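Local coordinates for predicted ATPase involved in replication control, Cdc46/Mcm family (PDB 3F8T), which probably binds ATP and single-stranded DNA as a homolog of the MCM replicative helicase, at residues A[121-126]-A[137-141]; A[224-228]-A[240-244]; A[274-280]-A[315-320]; A[300-306]-A[339-345]. The protein carries 2 engineered substitutions. All coordinates share one frame; numbering follows the deposited sequence.

Contact 1 (A[121-126]-A[137-141]); sequences IEGVVR and AIVDT
V124 and D140 form an antiparallel hydrogen-bonded pair, D140 N to V124 O 2.8 Å and V124 N to D140 O 3.0 Å, in the beta hairpin of strands 118-130 and 134-140, within the OB-fold region. V125 and V139 follow as a non-hydrogen-bonded pair, and R126 N closes the ladder on I138 O. The N-to-C directions of the two short strand segments are 126° apart, well short of antiparallel, a strong twist that suits the curled sheet of an OB fold. At G123 the strands come very close: its CA lies 3.2 Å from D140 O, and a side chain there would run into that carbonyl.

On one face I121 sends CD1 to V139 CB at 4.0 Å, while I121 CB meets T141 CG2. V125 CG2 and V139 CG2 touch more loosely, and I163 and V161 of strand 160-168 cover this apolar side. The other face carries V124, D140 and the curled chain of R126, whose CG packs on D140 CB at 3.8 Å. Bends at chi2 and chi3 fold the arginine back over the neighbouring strand. D140 OD1 is taken by the backbone N of G142, which leaves OD2 for the arginine: R126 NH1 reaches D140 OD2 at 3.2 Å, near the guanidinium plane, with the carboxylate turned 87° against it.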
loop_
_atom_site.group_PDB
_atom_site.type_symbol
_atom_site.label_atom_id
_atom_site.label_comp_id
_atom_site.label_asym_id
_atom_site.label_seq_id
_atom_site.Cartn_x
_atom_site.Cartn_y
_atom_site.Cartn_z
ATOM N N ILE A 121 10.181 8.204 11.896
ATOM C CA ILE A 121 8.812 7.702 11.822
ATOM C C ILE A 121 8.637 6.990 10.490
ATOM O O ILE A 121 9.387 7.239 9.544
ATOM C CB ILE A 121 7.743 8.825 12.006
ATOM C CG1 ILE A 121 7.830 9.910 10.916
ATOM C CG2 ILE A 121 7.852 9.414 13.405
ATOM C CD1 ILE A 121 6.604 10.851 10.854
ATOM N N GLU A 122 7.649 6.106 10.420
ATOM C CA GLU A 122 7.319 5.472 9.169
ATOM C C GLU A 122 5.808 5.359 9.039
ATOM O O GLU A 122 5.125 4.952 9.984
ATOM C CB GLU A 122 7.967 4.094 9.107
ATOM C CG GLU A 122 7.778 3.359 7.784
ATOM C CD GLU A 122 8.419 1.992 7.832
ATOM O OE1 GLU A 122 7.899 1.125 8.557
ATOM O OE2 GLU A 122 9.457 1.794 7.172
ATOM N N GLY A 123 5.291 5.752 7.880
ATOM C CA GLY A 123 3.886 5.554 7.575
ATOM C C GLY A 123 3.439 6.190 6.278
ATOM O O GLY A 123 4.252 6.448 5.398
ATOM N N VAL A 124 2.138 6.431 6.170
ATOM C CA VAL A 124 1.508 6.901 4.923
ATOM C C VAL A 124 1.199 8.380 5.036
ATOM O O VAL A 124 0.651 8.822 6.044
ATOM C CB VAL A 124 0.206 6.093 4.580
ATOM C CG1 VAL A 124 -0.507 6.657 3.329
ATOM C CG2 VAL A 124 0.538 4.606 4.356
ATOM N N VAL A 125 1.588 9.137 4.007
ATOM C CA VAL A 125 1.352 10.572 3.974
ATOM C C VAL A 125 -0.132 10.830 3.727
ATOM O O VAL A 125 -0.699 10.423 2.705
ATOM C CB VAL A 125 2.230 11.292 2.892
ATOM C CG1 VAL A 125 1.996 12.796 2.922
ATOM C CG2 VAL A 125 3.720 10.969 3.084
ATOM N N ARG A 126 -0.762 11.504 4.681
ATOM C CA ARG A 126 -2.184 11.827 4.577
ATOM C C ARG A 126 -2.414 13.128 3.827
ATOM O O ARG A 126 -3.431 13.289 3.140
ATOM C CB ARG A 126 -2.778 11.967 5.974
ATOM C CG ARG A 126 -2.782 10.675 6.765
ATOM C CD ARG A 126 -3.977 9.812 6.394
ATOM N NE ARG A 126 -5.138 10.195 7.181
ATOM C CZ ARG A 126 -5.689 9.450 8.131
ATOM N NH1 ARG A 126 -5.214 8.245 8.423
ATOM N NH2 ARG A 126 -6.734 9.916 8.785
ATOM N N ALA A 137 3.711 18.301 6.088
ATOM C CA ALA A 137 2.987 17.069 5.824
ATOM C C ALA A 137 2.375 16.526 7.106
ATOM O O ALA A 137 2.823 16.851 8.227
ATOM C CB ALA A 137 3.909 16.037 5.182
ATOM N N ILE A 138 1.329 15.717 6.947
ATOM C CA ILE A 138 0.813 14.931 8.068
ATOM C C ILE A 138 1.013 13.467 7.693
ATOM O O ILE A 138 0.626 13.059 6.587
ATOM C CB ILE A 138 -0.670 15.191 8.341
ATOM C CG1 ILE A 138 -0.901 16.630 8.831
ATOM C CG2 ILE A 138 -1.213 14.167 9.359
ATOM C CD1 ILE A 138 -2.369 17.045 8.714
ATOM N N VAL A 139 1.628 12.701 8.598
ATOM C CA VAL A 139 1.906 11.282 8.351
ATOM C C VAL A 139 1.186 10.353 9.344
ATOM O O VAL A 139 1.350 10.477 10.566
ATOM C CB VAL A 139 3.450 10.995 8.387
ATOM C CG1 VAL A 139 3.735 9.542 8.150
ATOM C CG2 VAL A 139 4.198 11.854 7.358
ATOM N N ASP A 140 0.426 9.400 8.809
ATOM C CA ASP A 140 -0.224 8.360 9.620
ATOM C C ASP A 140 0.799 7.263 9.906
ATOM O O ASP A 140 1.164 6.490 9.013
ATOM C CB ASP A 140 -1.450 7.800 8.875
ATOM C CG ASP A 140 -2.131 6.628 9.609
ATOM O OD1 ASP A 140 -1.818 6.330 10.787
ATOM O OD2 ASP A 140 -2.985 5.987 8.966
ATOM N N THR A 141 1.274 7.208 11.149
ATOM C CA THR A 141 2.275 6.202 11.536
ATOM C C THR A 141 1.642 4.915 12.095
ATOM O O THR A 141 2.337 4.030 12.591
ATOM C CB THR A 141 3.297 6.757 12.552
ATOM O OG1 THR A 141 2.611 7.177 13.729
ATOM C CG2 THR A 141 4.052 7.944 11.982
HETATM O O HOH W 1 5.131 3.433 12.414
#

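Contact 2 (A[224-228]-A[240-244]); sequences MLALQ and LHVLL
Q228 and L240 bring helix 224-228 and the approach to strand 242-244 together, their CA atoms 5.3 Å apart; the two axes stay 10.0 Å apart at closest and run at 146° to each other, so the backbones diverge and side chains fill the space between.

Q228 does the polar work. Its first torsion (chi1 178°) turns CG away from the backbone N, and the extended side chain beyond carries the amide off the helix to the residues leading into the strand. NE2 donates to L240 O at 3.0 Å, a fairly straight bond (163°) that lies in the amide plane but comes from above the plane of the carbonyl. V342 O of the adjoining strand takes a weak bond from the same nitrogen. A face of this amide is covered by V242, whose CG2 stands 3.9 Å above Q228 CD. A leucine in place of Q228 would probably leave the buried L240 O without this donor, with no amide to tie the helix to the residues entering the strand.

One turn back, L225 reaches over with CD2, which touches V242 CG1 at 3.8 Å and L244 CD2 at 4.0 Å. The two branches of V242 are thus divided, CG1 to the leucine and CG2 to the glutamine. L240 CD1 rests instead on the helix backbone, 3.8 Å from L227 O.

All of this is buried. A helix packed on one face of a parallel sheet, running roughly against its strand, with leucines and one amide between, is the layered alpha-beta architecture of P-loop ATPases, here in the MCM P-loop domain.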
loop_
_atom_site.group_PDB
_atom_site.type_symbol
_atom_site.label_atom_id
_atom_site.label_comp_id
_atom_site.label_asym_id
_atom_site.label_seq_id
_atom_site.Cartn_x
_atom_site.Cartn_y
_atom_site.Cartn_z
ATOM N N MET A 224 -12.069 -16.336 -4.697
ATOM C CA MET A 224 -11.978 -15.043 -5.406
ATOM C C MET A 224 -11.302 -13.956 -4.564
ATOM O O MET A 224 -10.412 -13.255 -5.035
ATOM C CB MET A 224 -13.378 -14.555 -5.778
ATOM C CG MET A 224 -14.080 -15.400 -6.807
ATOM S SD MET A 224 -15.694 -14.630 -7.135
ATOM C CE MET A 224 -16.221 -15.743 -8.426
ATOM N N LEU A 225 -11.756 -13.800 -3.326
ATOM C CA LEU A 225 -11.183 -12.816 -2.410
ATOM C C LEU A 225 -9.752 -13.153 -1.991
ATOM O O LEU A 225 -8.935 -12.250 -1.827
ATOM C CB LEU A 225 -12.074 -12.645 -1.179
ATOM C CG LEU A 225 -13.543 -12.277 -1.449
ATOM C CD1 LEU A 225 -14.215 -11.866 -0.151
ATOM C CD2 LEU A 225 -13.647 -11.152 -2.418
ATOM N N ALA A 226 -9.462 -14.441 -1.786
ATOM C CA ALA A 226 -8.076 -14.871 -1.531
ATOM C C ALA A 226 -7.141 -14.438 -2.673
ATOM O O ALA A 226 -6.110 -13.799 -2.447
ATOM C CB ALA A 226 -8.010 -16.372 -1.338
ATOM N N LEU A 227 -7.519 -14.750 -3.908
ATOM C CA LEU A 227 -6.671 -14.398 -5.043
ATOM C C LEU A 227 -6.618 -12.873 -5.243
ATOM O O LEU A 227 -5.597 -12.320 -5.631
ATOM C CB LEU A 227 -7.130 -15.149 -6.306
ATOM C CG LEU A 227 -6.943 -16.682 -6.240
ATOM C CD1 LEU A 227 -7.695 -17.346 -7.364
ATOM C CD2 LEU A 227 -5.457 -17.084 -6.286
ATOM N N GLN A 228 -7.713 -12.177 -4.965
ATOM C CA GLN A 228 -7.638 -10.704 -4.969
ATOM C C GLN A 228 -6.531 -10.145 -4.040
ATOM O O GLN A 228 -5.757 -9.273 -4.446
ATOM C CB GLN A 228 -8.995 -10.068 -4.648
ATOM C CG GLN A 228 -8.918 -8.534 -4.602
ATOM C CD GLN A 228 -10.238 -7.911 -4.261
ATOM O OE1 GLN A 228 -10.900 -8.330 -3.308
ATOM N NE2 GLN A 228 -10.650 -6.902 -5.044
ATOM N N LEU A 240 -6.793 -7.207 -9.130
ATOM C CA LEU A 240 -8.131 -7.748 -9.353
ATOM C C LEU A 240 -9.180 -6.942 -8.622
ATOM O O LEU A 240 -8.977 -6.537 -7.475
ATOM C CB LEU A 240 -8.227 -9.213 -8.900
ATOM C CG LEU A 240 -7.565 -10.273 -9.791
ATOM C CD1 LEU A 240 -7.127 -11.459 -8.962
ATOM C CD2 LEU A 240 -8.519 -10.713 -10.877
ATOM N N HIS A 241 -10.317 -6.740 -9.283
ATOM C CA HIS A 241 -11.444 -6.014 -8.698
ATOM C C HIS A 241 -12.644 -6.935 -8.619
ATOM O O HIS A 241 -12.990 -7.605 -9.604
ATOM C CB HIS A 241 -11.748 -4.763 -9.521
ATOM C CG HIS A 241 -10.529 -3.925 -9.796
ATOM N ND1 HIS A 241 -9.796 -3.337 -8.786
ATOM C CD2 HIS A 241 -9.898 -3.608 -10.951
ATOM C CE1 HIS A 241 -8.776 -2.678 -9.309
ATOM N NE2 HIS A 241 -8.807 -2.833 -10.620
ATOM N N VAL A 242 -13.247 -6.992 -7.443
ATOM C CA VAL A 242 -14.283 -7.994 -7.140
ATOM C C VAL A 242 -15.497 -7.277 -6.561
ATOM O O VAL A 242 -15.360 -6.432 -5.675
ATOM C CB VAL A 242 -13.762 -9.102 -6.158
ATOM C CG1 VAL A 242 -14.864 -10.101 -5.811
ATOM C CG2 VAL A 242 -12.569 -9.881 -6.763
ATOM N N LEU A 243 -16.678 -7.609 -7.079
ATOM C CA LEU A 243 -17.933 -7.097 -6.541
ATOM C C LEU A 243 -18.671 -8.232 -5.835
ATOM O O LEU A 243 -18.991 -9.236 -6.466
ATOM C CB LEU A 243 -18.811 -6.554 -7.673
ATOM C CG LEU A 243 -20.236 -6.079 -7.313
ATOM C CD1 LEU A 243 -20.208 -5.008 -6.226
ATOM C CD2 LEU A 243 -20.952 -5.576 -8.574
ATOM N N LEU A 244 -18.921 -8.060 -4.543
ATOM C CA LEU A 244 -19.781 -8.962 -3.775
ATOM C C LEU A 244 -21.225 -8.521 -3.900
ATOM O O LEU A 244 -21.554 -7.365 -3.607
ATOM C CB LEU A 244 -19.412 -8.912 -2.304
ATOM C CG LEU A 244 -18.075 -9.375 -1.764
ATOM C CD1 LEU A 244 -18.228 -9.538 -0.262
ATOM C CD2 LEU A 244 -17.645 -10.687 -2.401
#

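Contact 3 (A[274-280]-A[315-320]); sequences TELTDLT and PHRWAL
H316, L276 and L279 carry most of this contact between the short helix 276-279, with the residues leading into it, and helix 314-326. The imidazole of H316 reaches across to the chain just ahead of the short helix, where NE2 donates to T274 O at 2.9 Å with an angle of 151°. The carbonyl oxygen sits at the ring edge, only 11° out of its plane, so the bond fixes how the ring is turned. One face of that ring is covered by L276 CB, 4.1 Å from H316 CE1. A serine in place of H316 would probably leave T274 O without its donor and uncover the side of L276 on which the ring lies.

L276 straddles the first turn of the longer helix. Its CD2 packs on P315 CB at 3.8 Å, the two side chains crossing at about a right angle, and its CD1 touches both P315 O and A319 CB. One turn on, L279 points at the partner helix and spreads CD2 over A319 CB and L320 CG, both at 4.1 Å. Just past the short helix, T280 CG2 presses on A319 CB at 3.4 Å, tighter than a usual carbon contact. The short helix is itself braced at its start, where E275 N at the N-cap position bonds to D278 OD2.

L271, in a loop, touches both L279 and H316. L320 continues inward onto L304 and V306 of strand 303-307, and L279 also touches L304, so the two helices pack against each other and both reach the central parallel sheet.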
loop_
_atom_site.group_PDB
_atom_site.type_symbol
_atom_site.label_atom_id
_atom_site.label_comp_id
_atom_site.label_asym_id
_atom_site.label_seq_id
_atom_site.Cartn_x
_atom_site.Cartn_y
_atom_site.Cartn_z
ATOM N N THR A 274 -19.453 8.781 1.816
ATOM C CA THR A 274 -18.183 9.244 1.276
ATOM C C THR A 274 -18.414 10.284 0.196
ATOM O O THR A 274 -18.985 9.982 -0.859
ATOM C CB THR A 274 -17.363 8.052 0.725
ATOM O OG1 THR A 274 -17.278 7.045 1.739
ATOM C CG2 THR A 274 -15.947 8.474 0.334
ATOM N N GLU A 275 -17.996 11.517 0.476
ATOM C CA GLU A 275 -18.020 12.568 -0.548
ATOM C C GLU A 275 -16.940 12.247 -1.563
ATOM O O GLU A 275 -15.969 11.550 -1.243
ATOM C CB GLU A 275 -17.772 13.939 0.074
ATOM C CG GLU A 275 -18.708 14.255 1.230
ATOM C CD GLU A 275 -20.149 14.342 0.784
ATOM O OE1 GLU A 275 -20.452 15.170 -0.095
ATOM O OE2 GLU A 275 -20.982 13.585 1.317
ATOM N N LEU A 276 -17.097 12.762 -2.779
ATOM C CA LEU A 276 -16.162 12.457 -3.847
ATOM C C LEU A 276 -14.726 12.745 -3.410
ATOM O O LEU A 276 -13.829 11.928 -3.613
ATOM C CB LEU A 276 -16.526 13.200 -5.144
ATOM C CG LEU A 276 -15.578 13.095 -6.347
ATOM C CD1 LEU A 276 -15.441 11.640 -6.814
ATOM C CD2 LEU A 276 -16.081 13.965 -7.485
ATOM N N THR A 277 -14.512 13.889 -2.779
ATOM C CA THR A 277 -13.166 14.232 -2.364
ATOM C C THR A 277 -12.684 13.413 -1.147
ATOM O O THR A 277 -11.483 13.368 -0.889
ATOM C CB THR A 277 -12.978 15.762 -2.191
ATOM O OG1 THR A 277 -13.933 16.266 -1.258
ATOM C CG2 THR A 277 -13.187 16.466 -3.517
ATOM N N ASP A 278 -13.602 12.759 -0.428
ATOM C CA ASP A 278 -13.227 11.771 0.598
ATOM C C ASP A 278 -12.722 10.482 -0.088
ATOM O O ASP A 278 -12.028 9.663 0.535
ATOM C CB ASP A 278 -14.415 11.337 1.495
ATOM C CG ASP A 278 -15.034 12.458 2.345
ATOM O OD1 ASP A 278 -14.322 13.352 2.852
ATOM O OD2 ASP A 278 -16.280 12.379 2.557
ATOM N N LEU A 279 -13.117 10.279 -1.345
ATOM C CA LEU A 279 -12.748 9.073 -2.095
ATOM C C LEU A 279 -11.474 9.265 -2.922
ATOM O O LEU A 279 -10.671 8.343 -3.055
ATOM C CB LEU A 279 -13.909 8.634 -3.012
ATOM C CG LEU A 279 -13.709 7.434 -3.949
ATOM C CD1 LEU A 279 -13.424 6.133 -3.147
ATOM C CD2 LEU A 279 -14.930 7.278 -4.854
ATOM N N THR A 280 -11.295 10.453 -3.484
ATOM C CA THR A 280 -10.155 10.723 -4.342
ATOM C C THR A 280 -9.092 11.522 -3.572
ATOM O O THR A 280 -8.160 10.946 -2.996
ATOM C CB THR A 280 -10.600 11.446 -5.651
ATOM O OG1 THR A 280 -11.317 12.636 -5.313
ATOM C CG2 THR A 280 -11.530 10.552 -6.451
ATOM N N PRO A 315 -20.087 10.702 -10.566
ATOM C CA PRO A 315 -18.723 11.153 -10.257
ATOM C C PRO A 315 -17.900 10.131 -9.461
ATOM O O PRO A 315 -16.713 9.953 -9.747
ATOM C CB PRO A 315 -18.963 12.426 -9.439
ATOM C CG PRO A 315 -20.280 12.953 -10.011
ATOM C CD PRO A 315 -21.087 11.694 -10.107
ATOM N N HIS A 316 -18.535 9.479 -8.483
ATOM C CA HIS A 316 -17.939 8.359 -7.738
ATOM C C HIS A 316 -17.576 7.169 -8.633
ATOM O O HIS A 316 -16.502 6.596 -8.483
ATOM C CB HIS A 316 -18.873 7.891 -6.631
ATOM C CG HIS A 316 -19.084 8.907 -5.550
ATOM N ND1 HIS A 316 -19.737 10.099 -5.771
ATOM C CD2 HIS A 316 -18.724 8.912 -4.245
ATOM C CE1 HIS A 316 -19.784 10.790 -4.643
ATOM N NE2 HIS A 316 -19.175 10.091 -3.701
ATOM N N ARG A 317 -18.464 6.798 -9.553
ATOM C CA ARG A 317 -18.160 5.735 -10.520
ATOM C C ARG A 317 -16.971 6.061 -11.422
ATOM O O ARG A 317 -16.097 5.203 -11.644
ATOM C CB ARG A 317 -19.401 5.351 -11.335
ATOM C CG ARG A 317 -20.536 4.927 -10.443
ATOM C CD ARG A 317 -21.688 4.290 -11.222
ATOM N NE ARG A 317 -22.034 4.996 -12.450
ATOM C CZ ARG A 317 -23.102 5.773 -12.600
ATOM N NH1 ARG A 317 -23.935 5.987 -11.586
ATOM N NH2 ARG A 317 -23.338 6.338 -13.772
ATOM N N TRP A 318 -16.932 7.279 -11.952
ATOM C CA TRP A 318 -15.771 7.729 -12.728
ATOM C C TRP A 318 -14.459 7.623 -11.944
ATOM O O TRP A 318 -13.463 7.156 -12.476
ATOM C CB TRP A 318 -15.939 9.168 -13.200
ATOM C CG TRP A 318 -17.061 9.373 -14.159
ATOM C CD1 TRP A 318 -17.644 8.440 -14.970
ATOM C CD2 TRP A 318 -17.717 10.618 -14.436
ATOM N NE1 TRP A 318 -18.635 9.029 -15.730
ATOM C CE2 TRP A 318 -18.701 10.363 -15.418
ATOM C CE3 TRP A 318 -17.568 11.922 -13.942
ATOM C CZ2 TRP A 318 -19.533 11.372 -15.924
ATOM C CZ3 TRP A 318 -18.393 12.918 -14.430
ATOM C CH2 TRP A 318 -19.368 12.638 -15.415
ATOM N N ALA A 319 -14.474 8.063 -10.687
ATOM C CA ALA A 319 -13.284 7.987 -9.833
ATOM C C ALA A 319 -12.868 6.545 -9.661
ATOM O O ALA A 319 -11.678 6.204 -9.817
ATOM C CB ALA A 319 -13.549 8.634 -8.457
ATOM N N LEU A 320 -13.844 5.687 -9.333
ATOM C CA LEU A 320 -13.554 4.275 -9.129
ATOM C C LEU A 320 -13.009 3.656 -10.397
ATOM O O LEU A 320 -12.063 2.880 -10.347
ATOM C CB LEU A 320 -14.775 3.510 -8.592
ATOM C CG LEU A 320 -15.175 3.871 -7.141
ATOM C CD1 LEU A 320 -16.578 3.380 -6.777
ATOM C CD2 LEU A 320 -14.153 3.380 -6.122
#

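Contact 4 (A[300-306]-A[339-345]); sequences DGGILAV and RCAVLAA
R339 lies side by side with D300 where two parallel strands of the P-loop domain begin, and its side chain can be followed along the carboxylate. CB is already 3.2 Å from D300 OD1, and CG and CD pass the same oxygen. The bend at chi3 (-63°) then brings NE round to donate to D300 OD1 at 2.8 Å, almost perfectly straight at 179°. At the tip NH2 meets D300 OD2 at 2.8 Å. Both bonds use syn lone pairs, and guanidinium and carboxylate are nearly coplanar, 5° apart: a side-on, bidentate salt bridge. R339 N adds a third bond, to the anti lone pair of OD1, so three N-H groups hold the carboxylate flat and would probably help keep it ionised.

Beyond this clasp G301 N bonds to R339 O, and a water donates to both R339 O and G302 O. From G302 onward a regular parallel ladder runs through A341 N to G302 O, L304 N to A341 O, L343 N to L304 O, V306 N to L343 O and A345 N to V306 O.

Side chains alternate between two faces. On one, I303 touches A341 CB with CD1 and L343 CB with CG2, each at 3.9 Å; on the other, L304 CB meets C340 SG at 3.9 Å, and V306 CG2 lies near V342 CG1.

Strands 303-307 and 341-346 sit inside the five-stranded parallel sheet, flanked by strands 266-270 and 242-245. Helices 219-229 and 248-261 cover the face of I303 and L343, and helix 314-326 covers that of L304, V306 and V342.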
loop_
_atom_site.group_PDB
_atom_site.type_symbol
_atom_site.label_atom_id
_atom_site.label_comp_id
_atom_site.label_asym_id
_atom_site.label_seq_id
_atom_site.Cartn_x
_atom_site.Cartn_y
_atom_site.Cartn_z
ATOM N N ASP A 300 -3.570 2.880 -1.720
ATOM C CA ASP A 300 -2.521 2.549 -2.686
ATOM C C ASP A 300 -1.714 1.326 -2.242
ATOM O O ASP A 300 -1.171 1.284 -1.135
ATOM C CB ASP A 300 -1.592 3.764 -2.902
ATOM C CG ASP A 300 -0.488 3.502 -3.935
ATOM O OD1 ASP A 300 -0.806 3.177 -5.085
ATOM O OD2 ASP A 300 0.709 3.673 -3.605
ATOM N N GLY A 301 -1.654 0.326 -3.119
ATOM C CA GLY A 301 -0.921 -0.903 -2.856
ATOM C C GLY A 301 -1.679 -1.943 -2.039
ATOM O O GLY A 301 -1.121 -2.977 -1.665
ATOM N N GLY A 302 -2.936 -1.665 -1.736
ATOM C CA GLY A 302 -3.723 -2.593 -0.926
ATOM C C GLY A 302 -5.159 -2.695 -1.403
ATOM O O GLY A 302 -5.445 -2.560 -2.610
ATOM N N ILE A 303 -6.060 -2.945 -0.453
ATOM C CA ILE A 303 -7.465 -3.169 -0.782
ATOM C C ILE A 303 -8.260 -1.910 -0.487
ATOM O O ILE A 303 -8.181 -1.368 0.608
ATOM C CB ILE A 303 -8.065 -4.339 0.047
ATOM C CG1 ILE A 303 -7.319 -5.663 -0.235
ATOM C CG2 ILE A 303 -9.593 -4.443 -0.163
ATOM C CD1 ILE A 303 -7.719 -6.346 -1.550
ATOM N N LEU A 304 -9.035 -1.461 -1.465
ATOM C CA LEU A 304 -10.054 -0.455 -1.193
ATOM C C LEU A 304 -11.415 -1.150 -1.056
ATOM O O LEU A 304 -11.996 -1.613 -2.048
ATOM C CB LEU A 304 -10.085 0.631 -2.273
ATOM C CG LEU A 304 -11.214 1.663 -2.098
ATOM C CD1 LEU A 304 -10.923 2.611 -0.952
ATOM C CD2 LEU A 304 -11.430 2.412 -3.410
ATOM N N ALA A 305 -11.916 -1.217 0.177
ATOM C CA ALA A 305 -13.211 -1.857 0.420
ATOM C C ALA A 305 -14.315 -0.819 0.277
ATOM O O ALA A 305 -14.393 0.132 1.066
ATOM C CB ALA A 305 -13.245 -2.517 1.803
ATOM N N VAL A 306 -15.147 -0.991 -0.744
ATOM C CA VAL A 306 -16.166 0.006 -1.088
ATOM C C VAL A 306 -17.530 -0.607 -0.817
ATOM O O VAL A 306 -18.064 -1.326 -1.655
ATOM C CB VAL A 306 -16.074 0.462 -2.563
ATOM C CG1 VAL A 306 -17.134 1.534 -2.848
ATOM C CG2 VAL A 306 -14.685 1.036 -2.861
ATOM N N ARG A 339 -3.215 2.658 -6.489
ATOM C CA ARG A 339 -3.053 1.334 -7.077
ATOM C C ARG A 339 -3.676 0.339 -6.133
ATOM O O ARG A 339 -2.982 -0.467 -5.508
ATOM C CB ARG A 339 -1.563 1.028 -7.327
ATOM C CG ARG A 339 -0.955 1.966 -8.385
ATOM C CD ARG A 339 0.595 2.032 -8.312
ATOM N NE ARG A 339 1.077 2.574 -7.040
ATOM C CZ ARG A 339 2.363 2.783 -6.750
ATOM N NH1 ARG A 339 3.315 2.517 -7.654
ATOM N NH2 ARG A 339 2.707 3.270 -5.564
ATOM N N CYS A 340 -5.003 0.425 -6.028
ATOM C CA CYS A 340 -5.760 -0.395 -5.076
ATOM C C CYS A 340 -6.546 -1.494 -5.789
ATOM O O CYS A 340 -6.914 -1.352 -6.950
ATOM C CB CYS A 340 -6.699 0.496 -4.252
ATOM S SG CYS A 340 -7.762 1.594 -5.202
ATOM N N ALA A 341 -6.768 -2.604 -5.100
ATOM C CA ALA A 341 -7.644 -3.655 -5.606
ATOM C C ALA A 341 -9.008 -3.339 -4.995
ATOM O O ALA A 341 -9.130 -3.251 -3.775
ATOM C CB ALA A 341 -7.122 -5.034 -5.153
ATOM N N VAL A 342 -10.015 -3.136 -5.837
ATOM C CA VAL A 342 -11.319 -2.700 -5.356
ATOM C C VAL A 342 -12.181 -3.914 -4.972
ATOM O O VAL A 342 -12.505 -4.758 -5.820
ATOM C CB VAL A 342 -12.043 -1.823 -6.382
ATOM C CG1 VAL A 342 -13.492 -1.531 -5.929
ATOM C CG2 VAL A 342 -11.258 -0.506 -6.605
ATOM N N LEU A 343 -12.511 -3.973 -3.690
ATOM C CA LEU A 343 -13.446 -4.964 -3.148
ATOM C C LEU A 343 -14.725 -4.235 -2.782
ATOM O O LEU A 343 -14.818 -3.611 -1.738
ATOM C CB LEU A 343 -12.867 -5.675 -1.926
ATOM C CG LEU A 343 -13.865 -6.634 -1.216
ATOM C CD1 LEU A 343 -14.403 -7.700 -2.165
ATOM C CD2 LEU A 343 -13.191 -7.259 -0.054
ATOM N N ALA A 344 -15.702 -4.318 -3.666
ATOM C CA ALA A 344 -16.949 -3.592 -3.502
ATOM C C ALA A 344 -18.050 -4.551 -3.054
ATOM O O ALA A 344 -17.926 -5.766 -3.221
ATOM C CB ALA A 344 -17.324 -2.943 -4.781
ATOM N N ALA A 345 -19.093 -3.990 -2.444
ATOM C CA ALA A 345 -20.287 -4.748 -2.074
ATOM C C ALA A 345 -21.544 -3.999 -2.497
ATOM O O ALA A 345 -21.639 -2.770 -2.351
ATOM C CB ALA A 345 -20.287 -5.027 -0.593
HETATM O O HOH W 2 -3.295 -3.278 -4.728
#

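From the N terminus, contact 1 comes first, closing a hairpin within the OB-fold region, about 20 Å centre to centre from contact 4; its strand 118-130 also pairs with strand 289-293. The chain then enters the P-loop domain, where contact 2 closes a short loop from helix 219-229 to strand 242-245 before contacts 3 and 4 open. Those two cross: their segments alternate, 274-280, 300-306, 315-320, 339-345, so that strand 303-307 and helix 314-326 form part of one crossover leading to strand 341-346. Contact 2 joins contact 4 through the neighbouring strands, L244 N meeting A344 O at 2.8 Å, while contact 3 reaches the sheet's other face through helix 314-326.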